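Local coordinates for ABC transporter (Caldanaerobius, PDB 4G68), which probably serves as the extracellular solute-binding component of an ABC transporter, capturing sugars released from xylan for uptake by this thermophilic bacterium, at residues Asp61-Glu66 against Ala335-Lys340; Leu342-Ser347 against Tyr362-Gln367; Thr42-Phe47 against Lys83-Ala88. All coordinates share one frame; numbering follows the deposited sequence.

Interaction 1 of 3, residues Asp61-Glu66 against Ala335-Lys340; sequences DQWNKE and AVRAAK
The guanidinium group of R337 is held between a polar partner and a ring: NH1 bonds to OD1 of N67, just past helix 52-66, while CH2 of W63 approaches over one face, 3.6 Å from R337 NH1. The ring and guanidinium planes differ by 34°, so this is a tilted contact rather than a parallel stack. A bend in the arginine chain at chi3 (60°) folds the charged end over towards the tryptophan.

Deeper in, W63 lies against A338. Its CH2 is 3.5 Å from A338 CA, and A338 CB sits over the face of the six-membered ring of W63, 4.0 Å from the centroid, a CH-pi contact. The indole NE1 hydrogen-bonds to the carbonyl oxygen of V70, which helps hold the indole's rotation, and the ring of Y341 also meets it. With only a methyl at A338, the indole can lie against the helix backbone, W63 CA and A338 CA being 8.1 Å apart.

Both W63 and A338 also rest on I72 of strand 71-76. Two helices side by side on the parallel strands 71-76 and 40-45 of a mixed sheet, one from early and one from late in the sequence, fit the alpha/beta N-terminal lobe of a periplasmic-type solute-binding protein.

Interaction 2 of 3, residues Leu342-Ser347 against Tyr362-Gln367; sequences LAKQLS and YDNIDQ
K344 reaches out from helix 332-353 to N364, in the loop that follows strand 357-358, and the contact is almost wholly polar. The lysine chain turns at chi2 (67°) and then runs extended, carrying K344 NZ to 2.9 Å from N364 ND2. As the asparagine amide may be turned over, only the closeness of the two ends is secure. The side chains come from opposite directions, with N364 CG placed between its backbone N and carbonyl carbon (chi1 57°).

The ionic part lies along the helix: K344 NZ forms a salt bridge with D348, one turn further on. A methionine here would probably leave the D348 carboxylate without its charged mate and lose the lysine's polar reach toward the turn.

In the backbone, Y362 to I365 make a type I beta turn closed by the bond from I365 N to Y362 O, 3.1 Å, and this turn brings N364 to face the helix. The apolar contacts of the turn go to residues further along the helix: I365 packs on Y351 and L352, and the ring of Y362 meets that of Y351. K344 itself lies against W360.

The lysine's firm partner is thus D348, and its touch on N364 is a polar one at the surface, beside a loop that also rests on the helix through I365 and Y362.

Interaction 3 of 3, residues Thr42-Phe47 against Lys83-Ala88; sequences TFWNLF and KTKIKA
Strand 40-45 passes under helix 79-91 with W44 CA and I86 CA 8.4 Å apart, the nearest backbone approach between T42-F47 and K83-A88. The helix belongs to a beta-alpha-beta crossover from strand 71-76 to strand 98-102; these two flank strand 40-45 as parallel neighbours, so the connection runs across it.

W44 reaches up to the helix and takes most of the contact. K85 lies over one face of its indole: CG stands anti to the backbone N (chi1 -173°) and the chain then runs extended, the two side chains crossing at about a right angle. K85 CE sits 3.5 Å from the centroid of the W44 six-membered ring, almost on the normal, as a CH-pi contact, and K85 NZ follows at 4.2 Å from that W44 centroid in a cation-pi pair. CE thus covers the six-membered ring, with CG near CZ3 at its rim, while the ammonium stays over the face. From I86, CD1 touches the W44 indole at CE3, 3.6 Å away, and P96 packs on W44 and I86.

F43 turns to the opposite face of the sheet, against I60 and L342. Beyond W44 the strand ends in an Asx turn, where N45 OD1 accepts F47 N at 3.1 Å on a lone pair in the carbonyl plane, with an N-H...O angle of 149°.

How the interactions relate
From the N terminus, interaction 3 opens first, on strand 40-45, and closes a short loop at helix 79-91. Interaction 1 opens inside that loop, on helix 52-66, and closes only at 335-340, so the two cross; its 268-residue span brings a late helix back to the earliest part of the fold. Interaction 2 then follows in series on the same helix 332-353, closing a loop of 14 residues and joining that helix to the loop after strand 357-358. Interactions 3 and 1 work on opposite faces of the sheet, helix 79-91 on one, helices 52-66 and 332-353 on the other. Interactions 2 and 3 meet where L342 CD1 lies 4.0 Å from F43 CG.

Interaction 1 of 3, residues Asp61-Glu66 against Ala335-Lys340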
loop_
_atom_site.group_PDB
_atom_site.type_symbol
_atom_site.label_atom_id
_atom_site.label_comp_id
_atom_site.label_asym_id
_atom_site.label_seq_id
_atom_site.Cartn_x
_atom_site.Cartn_y
_atom_site.Cartn_z
ATOM N N ASP C 61 -5.548 -23.343 -8.613
ATOM C CA ASP C 61 -5.510 -24.741 -9.099
ATOM C C ASP C 61 -5.788 -25.748 -7.959
ATOM O O ASP C 61 -6.591 -26.698 -8.123
ATOM C CB ASP C 61 -4.202 -25.056 -9.847
ATOM C CG ASP C 61 -4.041 -24.247 -11.135
ATOM O OD1 ASP C 61 -4.970 -23.502 -11.565
ATOM O OD2 ASP C 61 -2.949 -24.346 -11.710
ATOM N N GLN C 62 -5.166 -25.534 -6.795
ATOM C CA GLN C 62 -5.421 -26.441 -5.692
ATOM C C GLN C 62 -6.892 -26.384 -5.244
ATOM O O GLN C 62 -7.492 -27.415 -4.906
ATOM C CB GLN C 62 -4.495 -26.193 -4.513
ATOM C CG GLN C 62 -4.598 -27.345 -3.520
ATOM C CD GLN C 62 -3.745 -27.182 -2.281
ATOM O OE1 GLN C 62 -2.517 -26.957 -2.361
ATOM N NE2 GLN C 62 -4.396 -27.320 -1.111
ATOM N N TRP C 63 -7.484 -25.187 -5.263
ATOM C CA TRP C 63 -8.913 -25.094 -4.975
ATOM C C TRP C 63 -9.732 -25.846 -5.992
ATOM O O TRP C 63 -10.704 -26.524 -5.632
ATOM C CB TRP C 63 -9.401 -23.653 -4.859
ATOM C CG TRP C 63 -10.918 -23.562 -4.821
ATOM C CD1 TRP C 63 -11.807 -23.632 -5.903
ATOM C CD2 TRP C 63 -11.777 -23.403 -3.628
ATOM N NE1 TRP C 63 -13.114 -23.539 -5.474
ATOM C CE2 TRP C 63 -13.167 -23.390 -4.122
ATOM C CE3 TRP C 63 -11.545 -23.264 -2.264
ATOM C CZ2 TRP C 63 -14.251 -23.252 -3.265
ATOM C CZ3 TRP C 63 -12.648 -23.106 -1.406
ATOM C CH2 TRP C 63 -13.967 -23.105 -1.895
ATOM N N ASN C 64 -9.372 -25.689 -7.259
ATOM C CA ASN C 64 -10.145 -26.267 -8.347
ATOM C C ASN C 64 -10.130 -27.802 -8.264
ATOM O O ASN C 64 -11.167 -28.461 -8.476
ATOM C CB ASN C 64 -9.659 -25.730 -9.691
ATOM C CG ASN C 64 -10.311 -24.389 -10.057
ATOM O OD1 ASN C 64 -11.240 -23.920 -9.374
ATOM N ND2 ASN C 64 -9.845 -23.778 -11.176
ATOM N N LYS C 65 -8.963 -28.341 -7.888
ATOM C CA LYS C 65 -8.781 -29.774 -7.663
ATOM C C LYS C 65 -9.611 -30.272 -6.433
ATOM O O LYS C 65 -10.304 -31.307 -6.450
ATOM C CB LYS C 65 -7.282 -30.059 -7.481
ATOM C CG LYS C 65 -6.969 -31.530 -7.273
ATOM C CD LYS C 65 -5.594 -31.718 -6.643
ATOM C CE LYS C 65 -5.261 -33.203 -6.569
ATOM N NZ LYS C 65 -4.079 -33.463 -7.406
ATOM N N GLU C 66 -9.510 -29.547 -5.339
ATOM C CA GLU C 66 -10.236 -29.961 -4.171
ATOM C C GLU C 66 -11.773 -29.732 -4.275
ATOM O O GLU C 66 -12.536 -30.252 -3.471
ATOM C CB GLU C 66 -9.608 -29.321 -2.937
ATOM C CG GLU C 66 -8.168 -29.808 -2.768
ATOM C CD GLU C 66 -7.316 -28.956 -1.833
ATOM O OE1 GLU C 66 -7.811 -27.954 -1.255
ATOM O OE2 GLU C 66 -6.132 -29.293 -1.668
ATOM N N ALA C 335 -19.292 -18.622 -2.925
ATOM C CA ALA C 335 -18.400 -17.450 -3.039
ATOM C C ALA C 335 -17.723 -17.003 -1.722
ATOM O O ALA C 335 -16.515 -16.637 -1.719
ATOM C CB ALA C 335 -19.131 -16.278 -3.685
ATOM N N VAL C 336 -18.470 -17.034 -0.611
ATOM C CA VAL C 336 -17.889 -16.737 0.722
ATOM C C VAL C 336 -16.911 -17.853 1.120
ATOM O O VAL C 336 -15.866 -17.547 1.692
ATOM C CB VAL C 336 -18.984 -16.544 1.822
ATOM C CG1 VAL C 336 -18.349 -16.318 3.216
ATOM C CG2 VAL C 336 -19.868 -15.362 1.495
ATOM N N ARG C 337 -17.223 -19.131 0.790
ATOM C CA ARG C 337 -16.357 -20.232 1.199
ATOM C C ARG C 337 -15.016 -20.133 0.508
ATOM O O ARG C 337 -13.937 -20.212 1.169
ATOM C CB ARG C 337 -16.969 -21.619 0.972
ATOM C CG ARG C 337 -16.136 -22.750 1.580
ATOM C CD ARG C 337 -16.905 -24.076 1.614
ATOM N NE ARG C 337 -17.287 -24.481 0.263
ATOM C CZ ARG C 337 -16.587 -25.317 -0.501
ATOM N NH1 ARG C 337 -15.465 -25.851 -0.030
ATOM N NH2 ARG C 337 -17.026 -25.616 -1.710
ATOM N N ALA C 338 -15.086 -19.942 -0.810
ATOM C CA ALA C 338 -13.909 -19.664 -1.585
ATOM C C ALA C 338 -13.151 -18.458 -1.137
ATOM O O ALA C 338 -11.942 -18.520 -1.080
ATOM C CB ALA C 338 -14.271 -19.520 -3.059
ATOM N N ALA C 339 -13.842 -17.328 -0.920
ATOM C CA ALA C 339 -13.170 -16.091 -0.491
ATOM C C ALA C 339 -12.376 -16.390 0.796
ATOM O O ALA C 339 -11.158 -16.087 0.852
ATOM C CB ALA C 339 -14.153 -14.941 -0.264
ATOM N N LYS C 340 -13.030 -17.014 1.787
ATOM C CA LYS C 340 -12.311 -17.432 3.015
ATOM C C LYS C 340 -11.017 -18.202 2.787
ATOM O O LYS C 340 -9.981 -17.927 3.447
ATOM C CB LYS C 340 -13.207 -18.276 3.881
ATOM C CG LYS C 340 -14.199 -17.461 4.648
ATOM C CD LYS C 340 -14.963 -18.347 5.618
ATOM C CE LYS C 340 -16.429 -18.021 5.658
ATOM N NZ LYS C 340 -17.121 -18.799 6.728
#

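Interaction 2 of 3, residues Leu342-Ser347 against Tyr362-Gln367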
loop_
_atom_site.group_PDB
_atom_site.type_symbol
_atom_site.label_atom_id
_atom_site.label_comp_id
_atom_site.label_asym_id
_atom_site.label_seq_id
_atom_site.Cartn_x
_atom_site.Cartn_y
_atom_site.Cartn_z
ATOM N N LEU C 342 -9.326 -18.350 -0.275
ATOM C CA LEU C 342 -8.420 -17.507 -1.054
ATOM C C LEU C 342 -7.688 -16.472 -0.190
ATOM O O LEU C 342 -6.481 -16.245 -0.389
ATOM C CB LEU C 342 -9.236 -16.769 -2.085
ATOM C CG LEU C 342 -9.751 -17.646 -3.220
ATOM C CD1 LEU C 342 -10.609 -16.751 -4.107
ATOM C CD2 LEU C 342 -8.529 -18.266 -3.971
ATOM N N ALA C 343 -8.409 -15.858 0.751
ATOM C CA ALA C 343 -7.834 -14.857 1.653
ATOM C C ALA C 343 -6.696 -15.422 2.500
ATOM O O ALA C 343 -5.582 -14.872 2.475
ATOM C CB ALA C 343 -8.910 -14.261 2.532
ATOM N N LYS C 344 -6.970 -16.527 3.211
ATOM C CA LYS C 344 -5.923 -17.228 3.962
ATOM C C LYS C 344 -4.708 -17.581 3.094
ATOM O O LYS C 344 -3.574 -17.358 3.502
ATOM C CB LYS C 344 -6.480 -18.496 4.663
ATOM C CG LYS C 344 -5.408 -19.435 5.220
ATOM C CD LYS C 344 -4.610 -18.854 6.399
ATOM C CE LYS C 344 -3.455 -19.771 6.831
ATOM N NZ LYS C 344 -2.734 -19.208 8.029
ATOM N N GLN C 345 -4.938 -18.147 1.912
ATOM C CA GLN C 345 -3.822 -18.497 1.015
ATOM C C GLN C 345 -2.993 -17.311 0.527
ATOM O O GLN C 345 -1.768 -17.436 0.419
ATOM C CB GLN C 345 -4.288 -19.347 -0.178
ATOM C CG GLN C 345 -4.938 -20.685 0.223
ATOM C CD GLN C 345 -4.013 -21.577 1.036
ATOM O OE1 GLN C 345 -2.931 -21.954 0.595
ATOM N NE2 GLN C 345 -4.433 -21.903 2.238
ATOM N N LEU C 346 -3.669 -16.222 0.149
ATOM C CA LEU C 346 -3.001 -14.987 -0.260
ATOM C C LEU C 346 -2.176 -14.422 0.884
ATOM O O LEU C 346 -1.043 -13.985 0.639
ATOM C CB LEU C 346 -4.017 -13.935 -0.740
ATOM C CG LEU C 346 -4.697 -14.156 -2.122
ATOM C CD1 LEU C 346 -5.636 -12.988 -2.417
ATOM C CD2 LEU C 346 -3.661 -14.221 -3.219
ATOM N N SER C 347 -2.747 -14.436 2.111
ATOM C CA SER C 347 -2.045 -13.929 3.311
ATOM C C SER C 347 -0.720 -14.710 3.539
ATOM O O SER C 347 0.342 -14.108 3.784
ATOM C CB SER C 347 -2.954 -14.046 4.533
ATOM O OG SER C 347 -2.296 -13.567 5.738
ATOM N N TYR C 362 -0.156 -17.112 11.119
ATOM C CA TYR C 362 0.787 -17.724 10.223
ATOM C C TYR C 362 1.685 -18.722 10.967
ATOM O O TYR C 362 2.824 -18.951 10.568
ATOM C CB TYR C 362 1.596 -16.625 9.499
ATOM C CG TYR C 362 2.135 -15.566 10.428
ATOM C CD1 TYR C 362 3.349 -15.760 11.112
ATOM C CD2 TYR C 362 1.475 -14.354 10.591
ATOM C CE1 TYR C 362 3.863 -14.787 11.935
ATOM C CE2 TYR C 362 1.988 -13.365 11.427
ATOM C CZ TYR C 362 3.192 -13.591 12.092
ATOM O OH TYR C 362 3.723 -12.629 12.942
ATOM N N ASP C 363 1.144 -19.299 12.049
ATOM C CA ASP C 363 1.791 -20.410 12.798
ATOM C C ASP C 363 2.038 -21.645 11.928
ATOM O O ASP C 363 3.036 -22.349 12.121
ATOM C CB ASP C 363 0.925 -20.827 13.995
ATOM C CG ASP C 363 0.595 -19.665 14.908
ATOM O OD1 ASP C 363 1.507 -19.144 15.588
ATOM O OD2 ASP C 363 -0.593 -19.277 14.952
ATOM N N ASN C 364 1.139 -21.901 10.968
ATOM C CA ASN C 364 1.348 -22.984 9.998
ATOM C C ASN C 364 2.571 -22.852 9.087
ATOM O O ASN C 364 2.907 -23.844 8.408
ATOM C CB ASN C 364 0.105 -23.223 9.123
ATOM C CG ASN C 364 -0.361 -21.946 8.358
ATOM O OD1 ASN C 364 -0.632 -21.995 7.185
ATOM N ND2 ASN C 364 -0.524 -20.851 9.055
ATOM N N ILE C 365 3.194 -21.663 9.055
ATOM C CA ILE C 365 4.281 -21.338 8.100
ATOM C C ILE C 365 5.662 -21.516 8.738
ATOM O O ILE C 365 5.862 -21.156 9.875
ATOM C CB ILE C 365 4.189 -19.871 7.538
ATOM C CG1 ILE C 365 2.953 -19.670 6.623
ATOM C CG2 ILE C 365 5.446 -19.496 6.742
ATOM C CD1 ILE C 365 2.627 -20.816 5.675
ATOM N N ASP C 366 6.609 -22.056 7.969
ATOM C CA ASP C 366 7.983 -22.228 8.437
ATOM C C ASP C 366 8.756 -20.933 8.255
ATOM O O ASP C 366 9.125 -20.558 7.122
ATOM C CB ASP C 366 8.630 -23.370 7.657
ATOM C CG ASP C 366 10.045 -23.696 8.108
ATOM O OD1 ASP C 366 10.561 -23.200 9.130
ATOM O OD2 ASP C 366 10.655 -24.501 7.368
ATOM N N GLN C 367 8.973 -20.277 9.388
ATOM C CA GLN C 367 9.686 -19.021 9.519
ATOM C C GLN C 367 11.029 -18.985 8.766
ATOM O O GLN C 367 11.433 -17.933 8.309
ATOM C CB GLN C 367 9.846 -18.692 11.015
ATOM C CG GLN C 367 10.601 -17.410 11.389
ATOM C CD GLN C 367 9.739 -16.138 11.376
ATOM O OE1 GLN C 367 10.234 -15.061 11.035
ATOM N NE2 GLN C 367 8.467 -16.250 11.788
#

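Interaction 3 of 3, residues Thr42-Phe47 against Lys83-Ala88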
loop_
_atom_site.group_PDB
_atom_site.type_symbol
_atom_site.label_atom_id
_atom_site.label_comp_id
_atom_site.label_asym_id
_atom_site.label_seq_id
_atom_site.Cartn_x
_atom_site.Cartn_y
_atom_site.Cartn_z
ATOM N N THR C 42 -16.219 -16.344 -10.512
ATOM C CA THR C 42 -15.205 -15.447 -11.036
ATOM C C THR C 42 -14.469 -14.739 -9.878
ATOM O O THR C 42 -15.059 -14.404 -8.849
ATOM C CB THR C 42 -15.796 -14.448 -12.019
ATOM O OG1 THR C 42 -16.947 -13.823 -11.430
ATOM C CG2 THR C 42 -16.220 -15.206 -13.308
ATOM N N PHE C 43 -13.165 -14.534 -10.061
ATOM C CA PHE C 43 -12.356 -13.900 -9.012
ATOM C C PHE C 43 -11.416 -12.928 -9.702
ATOM O O PHE C 43 -10.675 -13.349 -10.596
ATOM C CB PHE C 43 -11.560 -14.982 -8.280
ATOM C CG PHE C 43 -10.491 -14.457 -7.355
ATOM C CD1 PHE C 43 -10.767 -13.444 -6.413
ATOM C CD2 PHE C 43 -9.187 -15.001 -7.417
ATOM C CE1 PHE C 43 -9.778 -12.980 -5.570
ATOM C CE2 PHE C 43 -8.199 -14.530 -6.563
ATOM C CZ PHE C 43 -8.503 -13.535 -5.633
ATOM N N TRP C 44 -11.499 -11.635 -9.356
ATOM C CA TRP C 44 -10.550 -10.667 -9.896
ATOM C C TRP C 44 -9.525 -10.251 -8.859
ATOM O O TRP C 44 -9.870 -10.059 -7.696
ATOM C CB TRP C 44 -11.240 -9.402 -10.400
ATOM C CG TRP C 44 -12.245 -9.613 -11.543
ATOM C CD1 TRP C 44 -12.560 -10.790 -12.227
ATOM C CD2 TRP C 44 -13.094 -8.576 -12.159
ATOM N NE1 TRP C 44 -13.537 -10.565 -13.196
ATOM C CE2 TRP C 44 -13.883 -9.257 -13.216
ATOM C CE3 TRP C 44 -13.269 -7.210 -11.949
ATOM C CZ2 TRP C 44 -14.818 -8.581 -13.983
ATOM C CZ3 TRP C 44 -14.219 -6.533 -12.740
ATOM C CH2 TRP C 44 -14.972 -7.208 -13.734
ATOM N N ASN C 45 -8.270 -10.079 -9.294
ATOM C CA ASN C 45 -7.189 -9.556 -8.424
ATOM C C ASN C 45 -6.133 -8.805 -9.251
ATOM O O ASN C 45 -6.222 -8.768 -10.499
ATOM C CB ASN C 45 -6.571 -10.674 -7.559
ATOM C CG ASN C 45 -5.845 -11.712 -8.390
ATOM O OD1 ASN C 45 -4.688 -11.505 -8.782
ATOM N ND2 ASN C 45 -6.523 -12.816 -8.690
ATOM N N LEU C 46 -5.156 -8.202 -8.566
ATOM C CA LEU C 46 -4.156 -7.370 -9.246
ATOM C C LEU C 46 -2.720 -7.929 -9.187
ATOM O O LEU C 46 -1.751 -7.219 -9.557
ATOM C CB LEU C 46 -4.188 -5.934 -8.740
ATOM C CG LEU C 46 -3.882 -5.655 -7.263
ATOM C CD1 LEU C 46 -2.645 -6.380 -6.731
ATOM C CD2 LEU C 46 -3.734 -4.156 -7.019
ATOM N N PHE C 47 -2.580 -9.194 -8.753
ATOM C CA PHE C 47 -1.250 -9.844 -8.651
ATOM C C PHE C 47 -0.587 -10.242 -9.983
ATOM O O PHE C 47 -0.525 -11.427 -10.378
ATOM C CB PHE C 47 -1.281 -11.012 -7.672
ATOM C CG PHE C 47 -1.480 -10.587 -6.253
ATOM C CD1 PHE C 47 -0.444 -10.012 -5.523
ATOM C CD2 PHE C 47 -2.718 -10.755 -5.638
ATOM C CE1 PHE C 47 -0.650 -9.620 -4.200
ATOM C CE2 PHE C 47 -2.930 -10.345 -4.330
ATOM C CZ PHE C 47 -1.886 -9.784 -3.602
ATOM N N LYS C 83 -8.195 -0.661 -10.539
ATOM C CA LYS C 83 -9.030 0.366 -9.930
ATOM C C LYS C 83 -10.180 0.784 -10.857
ATOM O O LYS C 83 -11.373 0.774 -10.468
ATOM C CB LYS C 83 -8.157 1.575 -9.608
ATOM C CG LYS C 83 -7.171 1.234 -8.492
ATOM C CD LYS C 83 -6.416 2.471 -8.051
ATOM C CE LYS C 83 -5.416 2.055 -6.986
ATOM N NZ LYS C 83 -4.122 2.696 -7.301
ATOM N N THR C 84 -9.797 1.148 -12.084
ATOM C CA THR C 84 -10.756 1.543 -13.115
ATOM C C THR C 84 -11.778 0.455 -13.378
ATOM O O THR C 84 -12.986 0.726 -13.368
ATOM C CB THR C 84 -10.017 1.944 -14.392
ATOM O OG1 THR C 84 -9.147 3.032 -14.068
ATOM C CG2 THR C 84 -10.985 2.383 -15.521
ATOM N N LYS C 85 -11.275 -0.761 -13.587
ATOM C CA LYS C 85 -12.075 -1.924 -13.946
ATOM C C LYS C 85 -13.091 -2.360 -12.892
ATOM O O LYS C 85 -14.277 -2.633 -13.219
ATOM C CB LYS C 85 -11.153 -3.118 -14.226
ATOM C CG LYS C 85 -11.893 -4.328 -14.762
ATOM C CD LYS C 85 -10.962 -5.491 -15.079
ATOM C CE LYS C 85 -11.768 -6.746 -15.357
ATOM N NZ LYS C 85 -10.926 -7.906 -15.780
ATOM N N ILE C 86 -12.623 -2.468 -11.645
ATOM C CA ILE C 86 -13.513 -2.863 -10.525
ATOM C C ILE C 86 -14.585 -1.790 -10.195
ATOM O O ILE C 86 -15.725 -2.126 -9.906
ATOM C CB ILE C 86 -12.743 -3.366 -9.258
ATOM C CG1 ILE C 86 -13.685 -4.129 -8.330
ATOM C CG2 ILE C 86 -12.084 -2.216 -8.470
ATOM C CD1 ILE C 86 -14.273 -5.376 -8.985
ATOM N N LYS C 87 -14.214 -0.515 -10.244
ATOM C CA LYS C 87 -15.193 0.559 -10.058
ATOM C C LYS C 87 -16.299 0.550 -11.101
ATOM O O LYS C 87 -17.494 0.629 -10.750
ATOM C CB LYS C 87 -14.497 1.913 -9.982
ATOM C CG LYS C 87 -13.759 2.098 -8.654
ATOM C CD LYS C 87 -13.201 3.502 -8.492
ATOM C CE LYS C 87 -12.118 3.800 -9.501
ATOM N NZ LYS C 87 -11.530 5.153 -9.291
ATOM N N ALA C 88 -15.907 0.433 -12.379
ATOM C CA ALA C 88 -16.867 0.394 -13.491
ATOM C C ALA C 88 -17.781 -0.844 -13.430
ATOM O O ALA C 88 -19.000 -0.741 -13.655
ATOM C CB ALA C 88 -16.154 0.461 -14.847
#